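Local coordinates for protein precorrin-3 methylase (Rhodobacter capsulatus, PDB 3NUT) that probably transfers a methyl group from S-adenosyl-L-methionine to a precorrin intermediate on the way to adenosylcobalamin, a coenzyme form of vitamin B12, at residues G87-F92 against I113-G118; V11-L16 against A93-L98. All coordinates share one frame; numbering follows the deposited sequence.

Contact 1. Residues G87-F92 against I113-G118; sequences GDPGVF and IRILPG. With SAH (S-adenosyl-L-homocysteine), chain E.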
loop_
_atom_site.group_PDB
_atom_site.type_symbol
_atom_site.label_atom_id
_atom_site.label_comp_id
_atom_site.label_asym_id
_atom_site.label_seq_id
_atom_site.Cartn_x
_atom_site.Cartn_y
_atom_site.Cartn_z
ATOM N N GLY A 87 9.296 5.520 0.575
ATOM C CA GLY A 87 8.011 4.836 0.550
ATOM C C GLY A 87 7.647 4.292 1.918
ATOM O O GLY A 87 7.774 5.000 2.936
ATOM N N ASP A 88 7.190 3.045 1.939
ATOM C CA ASP A 88 6.895 2.337 3.179
ATOM C C ASP A 88 8.068 1.394 3.433
ATOM O O ASP A 88 8.591 0.842 2.497
ATOM C CB ASP A 88 5.584 1.565 3.041
ATOM C CG ASP A 88 5.174 0.862 4.319
ATOM O OD1 ASP A 88 4.299 1.398 5.048
ATOM O OD2 ASP A 88 5.742 -0.223 4.606
ATOM N N PRO A 89 8.491 1.224 4.708
ATOM C CA PRO A 89 9.692 0.382 4.964
ATOM C C PRO A 89 9.461 -1.133 4.913
ATOM O O PRO A 89 10.430 -1.920 4.940
ATOM C CB PRO A 89 10.140 0.815 6.372
ATOM C CG PRO A 89 8.916 1.309 7.031
ATOM C CD PRO A 89 7.973 1.841 5.943
ATOM N N GLY A 90 8.196 -1.531 4.829
ATOM C CA GLY A 90 7.820 -2.933 4.737
ATOM C C GLY A 90 7.602 -3.366 3.295
ATOM O O GLY A 90 7.124 -4.484 3.023
ATOM N N VAL A 91 7.955 -2.485 2.363
ATOM C CA VAL A 91 7.713 -2.744 0.951
ATOM C C VAL A 91 9.051 -2.772 0.194
ATOM O O VAL A 91 9.605 -1.720 -0.185
ATOM C CB VAL A 91 6.684 -1.730 0.355
ATOM C CG1 VAL A 91 6.437 -2.014 -1.135
ATOM C CG2 VAL A 91 5.362 -1.789 1.113
ATOM N N PHE A 92 9.581 -3.981 -0.001
ATOM C CA PHE A 92 10.889 -4.166 -0.677
ATOM C C PHE A 92 11.913 -3.177 -0.132
ATOM O O PHE A 92 12.467 -2.377 -0.888
ATOM C CB PHE A 92 10.741 -4.015 -2.202
ATOM C CG PHE A 92 9.642 -4.861 -2.765
ATOM C CD1 PHE A 92 9.614 -6.249 -2.509
ATOM C CD2 PHE A 92 8.628 -4.289 -3.530
ATOM C CE1 PHE A 92 8.586 -7.041 -2.999
ATOM C CE2 PHE A 92 7.593 -5.076 -4.035
ATOM C CZ PHE A 92 7.563 -6.454 -3.761
ATOM N N ILE A 113 12.307 -2.184 18.853
ATOM C CA ILE A 113 12.231 -1.973 17.432
ATOM C C ILE A 113 10.861 -1.421 17.105
ATOM O O ILE A 113 9.887 -1.892 17.637
ATOM C CB ILE A 113 12.469 -3.272 16.619
ATOM C CG1 ILE A 113 13.970 -3.520 16.467
ATOM C CG2 ILE A 113 11.880 -3.125 15.221
ATOM C CD1 ILE A 113 14.384 -5.028 16.355
ATOM N N ARG A 114 10.819 -0.403 16.247
ATOM C CA ARG A 114 9.583 0.237 15.818
ATOM C C ARG A 114 9.646 0.374 14.307
ATOM O O ARG A 114 10.664 0.825 13.770
ATOM C CB ARG A 114 9.503 1.629 16.432
ATOM C CG ARG A 114 9.440 1.666 17.970
ATOM C CD ARG A 114 9.971 2.996 18.499
ATOM N NE ARG A 114 9.851 3.099 19.954
ATOM C CZ ARG A 114 10.080 4.196 20.677
ATOM N NH1 ARG A 114 10.446 5.328 20.104
ATOM N NH2 ARG A 114 9.933 4.153 21.998
ATOM N N ILE A 115 8.573 -0.014 13.619
ATOM C CA ILE A 115 8.482 0.069 12.168
ATOM C C ILE A 115 7.368 1.071 11.837
ATOM O O ILE A 115 6.211 0.858 12.207
ATOM C CB ILE A 115 8.137 -1.315 11.551
ATOM C CG1 ILE A 115 9.100 -2.400 12.079
ATOM C CG2 ILE A 115 8.145 -1.262 9.955
ATOM C CD1 ILE A 115 10.540 -2.307 11.493
ATOM N N LEU A 116 7.734 2.167 11.154
ATOM C CA LEU A 116 6.831 3.292 10.912
ATOM C C LEU A 116 6.478 3.382 9.426
ATOM O O LEU A 116 7.359 3.613 8.598
ATOM C CB LEU A 116 7.491 4.598 11.393
ATOM C CG LEU A 116 7.972 4.549 12.860
ATOM C CD1 LEU A 116 8.448 5.955 13.260
ATOM C CD2 LEU A 116 6.833 4.070 13.803
ATOM N N PRO A 117 5.202 3.177 9.089
ATOM C CA PRO A 117 4.774 3.076 7.699
ATOM C C PRO A 117 4.931 4.383 6.933
ATOM O O PRO A 117 5.100 5.431 7.550
ATOM C CB PRO A 117 3.278 2.681 7.795
ATOM C CG PRO A 117 2.858 2.945 9.218
ATOM C CD PRO A 117 4.140 2.797 10.039
ATOM N N GLY A 118 4.849 4.324 5.599
ATOM C CA GLY A 118 4.784 5.549 4.734
ATOM C C GLY A 118 3.974 5.307 3.455
ATOM O O GLY A 118 3.499 4.175 3.193
HETATM N N SAH E . 9.891 1.022 0.038
HETATM C CA SAH E . 9.662 1.586 -1.328
HETATM C CB SAH E . 10.043 0.567 -2.413
HETATM C CG SAH E . 11.561 0.440 -2.553
HETATM S SD SAH E . 12.071 -0.242 -4.114
HETATM C C SAH E . 8.211 1.890 -1.387
HETATM O O SAH E . 7.559 1.426 -0.461
HETATM O OXT SAH E . 7.650 2.556 -2.280
HETATM C "C5'" SAH E . 12.353 1.221 -5.086
HETATM C "C4'" SAH E . 11.435 1.255 -6.325
HETATM O "O4'" SAH E . 10.166 1.809 -5.955
HETATM C "C3'" SAH E . 11.909 2.106 -7.513
HETATM O "O3'" SAH E . 12.688 1.388 -8.480
HETATM C "C2'" SAH E . 10.613 2.539 -8.164
HETATM O "O2'" SAH E . 10.051 1.497 -8.989
HETATM C "C1'" SAH E . 9.688 2.700 -6.973
HETATM N N9 SAH E . 9.646 4.103 -6.497
HETATM C C8 SAH E . 10.116 4.582 -5.327
HETATM N N7 SAH E . 9.876 5.926 -5.237
HETATM C C5 SAH E . 9.238 6.327 -6.365
HETATM C C6 SAH E . 8.683 7.596 -6.929
HETATM N N6 SAH E . 8.759 8.776 -6.263
HETATM N N1 SAH E . 8.097 7.560 -8.153
HETATM C C2 SAH E . 8.007 6.407 -8.849
HETATM N N3 SAH E . 8.488 5.226 -8.394
HETATM C C4 SAH E . 9.103 5.120 -7.188
#
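The loop 87-92, which leaves strand 80-85 and leads into helix 94-104, meets the end of strand 113-116 where that strand gives way to Pro-117 and Gly-118; the backbones come nearest at Asp-88 and Gly-118, whose CA atoms lie 4.1 Å apart. From Asp-88 to Val-91 the loop makes a type I turn. In Asp-88, CG anti to the backbone N (chi1 -177°) brings the carboxylate to the strand end, and chi2 of 100° turns its two oxygens to different partners. OD1 accepts from Gly-118 N at 3.0 Å, the donor standing well above the carboxylate plane, while OD2 takes Gly-90 N at 2.8 Å and closes an Asx turn. The Pro-89 ring lays CG against Ile-115 CG2 (4.0 Å). Backbone atoms of the same loop, part of the SAH pocket of this tetrapyrrole methylase, bind the ligand: Asp-88 N donates to SAH O at 2.9 Å, and SAH N bonds to Asp-88 O and Val-91 O, both at 2.8 Å. The buried Asp-88 carboxylate thus shapes its own turn and joins it to the strand end, and the two carbonyls would be expected to favour a protonated amino group on the ligand.

Contact 2. Residues V11-L16 against A93-L98; sequences VTVAGL and AMASAL
Val-11 and Val-13 project from the same face of strand 10-15 onto residues 94-98; no hydrogen bond crosses between the two segments, and the side-chain contacts are apolar. Both valines hold CG1 anti to the backbone N, with CG2 anti to the carbonyl carbon. In Val-13 this splits the work: CG1 goes to Met-94 and Ala-95, 3.7 Å from Ala-95 N and 3.9 Å from Met-94 CB, whereas CG2 slides past Leu-98 and presses on its CD2 at 3.4 Å, tighter than usual for two methyl carbons. Leu-98 has CG anti to its backbone N (chi1 171°); with chi2 at 65°, this brings CD2 against both valines, 3.8 Å from Val-11 CG1 and tip to tip with it, while CD1 approaches Val-11 CG1 alone. Met-94 touches with CB alone, for bends at chi2 and chi3 turn its thioether away from the valines. The axes of strand segment 11-15 and helix residues 94-98 run nearly antiparallel, at 158° and 9.0 Å apart, as expected for a helix packed on a parallel alpha/beta sheet. Strand 10-15 lies between strands 80-85 and 113-116 in that sheet; Leu-98 also packs on Leu-72 of helix 65-76, and Ala-95 on Ile-115 of strand 113-116.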
loop_
_atom_site.group_PDB
_atom_site.type_symbol
_atom_site.label_atom_id
_atom_site.label_comp_id
_atom_site.label_asym_id
_atom_site.label_seq_id
_atom_site.Cartn_x
_atom_site.Cartn_y
_atom_site.Cartn_z
ATOM N N VAL A 11 15.765 1.075 17.557
ATOM C CA VAL A 11 15.971 1.165 16.121
ATOM C C VAL A 11 14.578 1.370 15.555
ATOM O O VAL A 11 13.674 0.565 15.784
ATOM C CB VAL A 11 16.589 -0.147 15.527
ATOM C CG1 VAL A 11 16.660 -0.104 14.021
ATOM C CG2 VAL A 11 17.973 -0.447 16.120
ATOM N N THR A 12 14.400 2.443 14.813
ATOM C CA THR A 12 13.153 2.648 14.133
ATOM C C THR A 12 13.460 2.532 12.649
ATOM O O THR A 12 14.433 3.102 12.154
ATOM C CB THR A 12 12.582 4.056 14.463
ATOM O OG1 THR A 12 12.138 4.086 15.825
ATOM C CG2 THR A 12 11.388 4.402 13.532
ATOM N N VAL A 13 12.649 1.791 11.922
ATOM C CA VAL A 13 12.758 1.817 10.480
ATOM C C VAL A 13 11.593 2.675 10.005
ATOM O O VAL A 13 10.458 2.361 10.304
ATOM C CB VAL A 13 12.721 0.404 9.884
ATOM C CG1 VAL A 13 12.997 0.463 8.373
ATOM C CG2 VAL A 13 13.765 -0.434 10.552
ATOM N N ALA A 14 11.884 3.764 9.302
ATOM C CA ALA A 14 10.891 4.774 8.984
ATOM C C ALA A 14 10.746 5.048 7.489
ATOM O O ALA A 14 11.744 5.352 6.814
ATOM C CB ALA A 14 11.262 6.078 9.705
ATOM N N GLY A 15 9.510 5.010 6.978
ATOM C CA GLY A 15 9.263 5.340 5.581
ATOM C C GLY A 15 9.111 6.833 5.287
ATOM O O GLY A 15 8.367 7.544 5.950
ATOM N N LEU A 16 9.820 7.315 4.285
ATOM C CA LEU A 16 9.787 8.730 3.957
ATOM C C LEU A 16 8.789 9.078 2.870
ATOM O O LEU A 16 8.766 10.246 2.419
ATOM C CB LEU A 16 11.191 9.197 3.512
ATOM C CG LEU A 16 12.329 9.100 4.534
ATOM C CD1 LEU A 16 13.612 9.623 3.961
ATOM C CD2 LEU A 16 12.034 9.922 5.793
ATOM N N ALA A 93 12.129 -3.222 1.189
ATOM C CA ALA A 93 12.879 -2.175 1.895
ATOM C C ALA A 93 13.480 -2.688 3.186
ATOM O O ALA A 93 13.651 -3.889 3.350
ATOM C CB ALA A 93 11.994 -0.915 2.120
ATOM N N MET A 94 13.808 -1.782 4.102
ATOM C CA MET A 94 14.717 -2.095 5.198
ATOM C C MET A 94 14.112 -2.839 6.421
ATOM O O MET A 94 14.856 -3.425 7.223
ATOM C CB MET A 94 15.452 -0.817 5.639
ATOM C CG MET A 94 16.684 -0.464 4.799
ATOM S SD MET A 94 17.986 -1.735 4.859
ATOM C CE MET A 94 18.388 -1.770 6.595
ATOM N N ALA A 95 12.793 -2.814 6.576
ATOM C CA ALA A 95 12.176 -3.473 7.723
ATOM C C ALA A 95 12.475 -4.980 7.734
ATOM O O ALA A 95 12.892 -5.520 8.773
ATOM C CB ALA A 95 10.686 -3.191 7.808
ATOM N N SER A 96 12.279 -5.633 6.583
ATOM C CA SER A 96 12.661 -7.038 6.361
ATOM C C SER A 96 14.104 -7.392 6.740
ATOM O O SER A 96 14.353 -8.363 7.465
ATOM C CB SER A 96 12.493 -7.393 4.883
ATOM O OG SER A 96 11.409 -8.274 4.718
ATOM N N ALA A 97 15.033 -6.616 6.195
ATOM C CA ALA A 97 16.445 -6.767 6.442
ATOM C C ALA A 97 16.805 -6.599 7.911
ATOM O O ALA A 97 17.705 -7.262 8.402
ATOM C CB ALA A 97 17.207 -5.749 5.631
ATOM N N LEU A 98 16.128 -5.690 8.604
ATOM C CA LEU A 98 16.372 -5.529 10.038
ATOM C C LEU A 98 16.004 -6.807 10.789
ATOM O O LEU A 98 16.747 -7.236 11.687
ATOM C CB LEU A 98 15.636 -4.307 10.619
ATOM C CG LEU A 98 15.638 -4.144 12.154
ATOM C CD1 LEU A 98 17.062 -3.907 12.666
ATOM C CD2 LEU A 98 14.702 -3.013 12.611
#

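How the contacts relate
Contacts 1 and 2 show how a binding loop and the core beneath it can be built as one unit, their centres about 5 Å apart. Strands 10-15 and 113-116 are parallel neighbours in the sheet, paired by probable hydrogen bonds of 2.9 Å from Leu-116 N to Val-13 O and from Val-13 N to Arg-114 O. Val-13 of contact 2 bridges to contact 1: besides its helix partners, its CG1 packs 3.5 Å from Pro-89 CB. Residues 87-92 run straight into 93-98, so the loop of contact 1 is continuous with the helix of contact 2. SAH lies directly on the loop and touches Ala-93, with about 8 Å between nearest atoms of SAH and the Met-94 side chain.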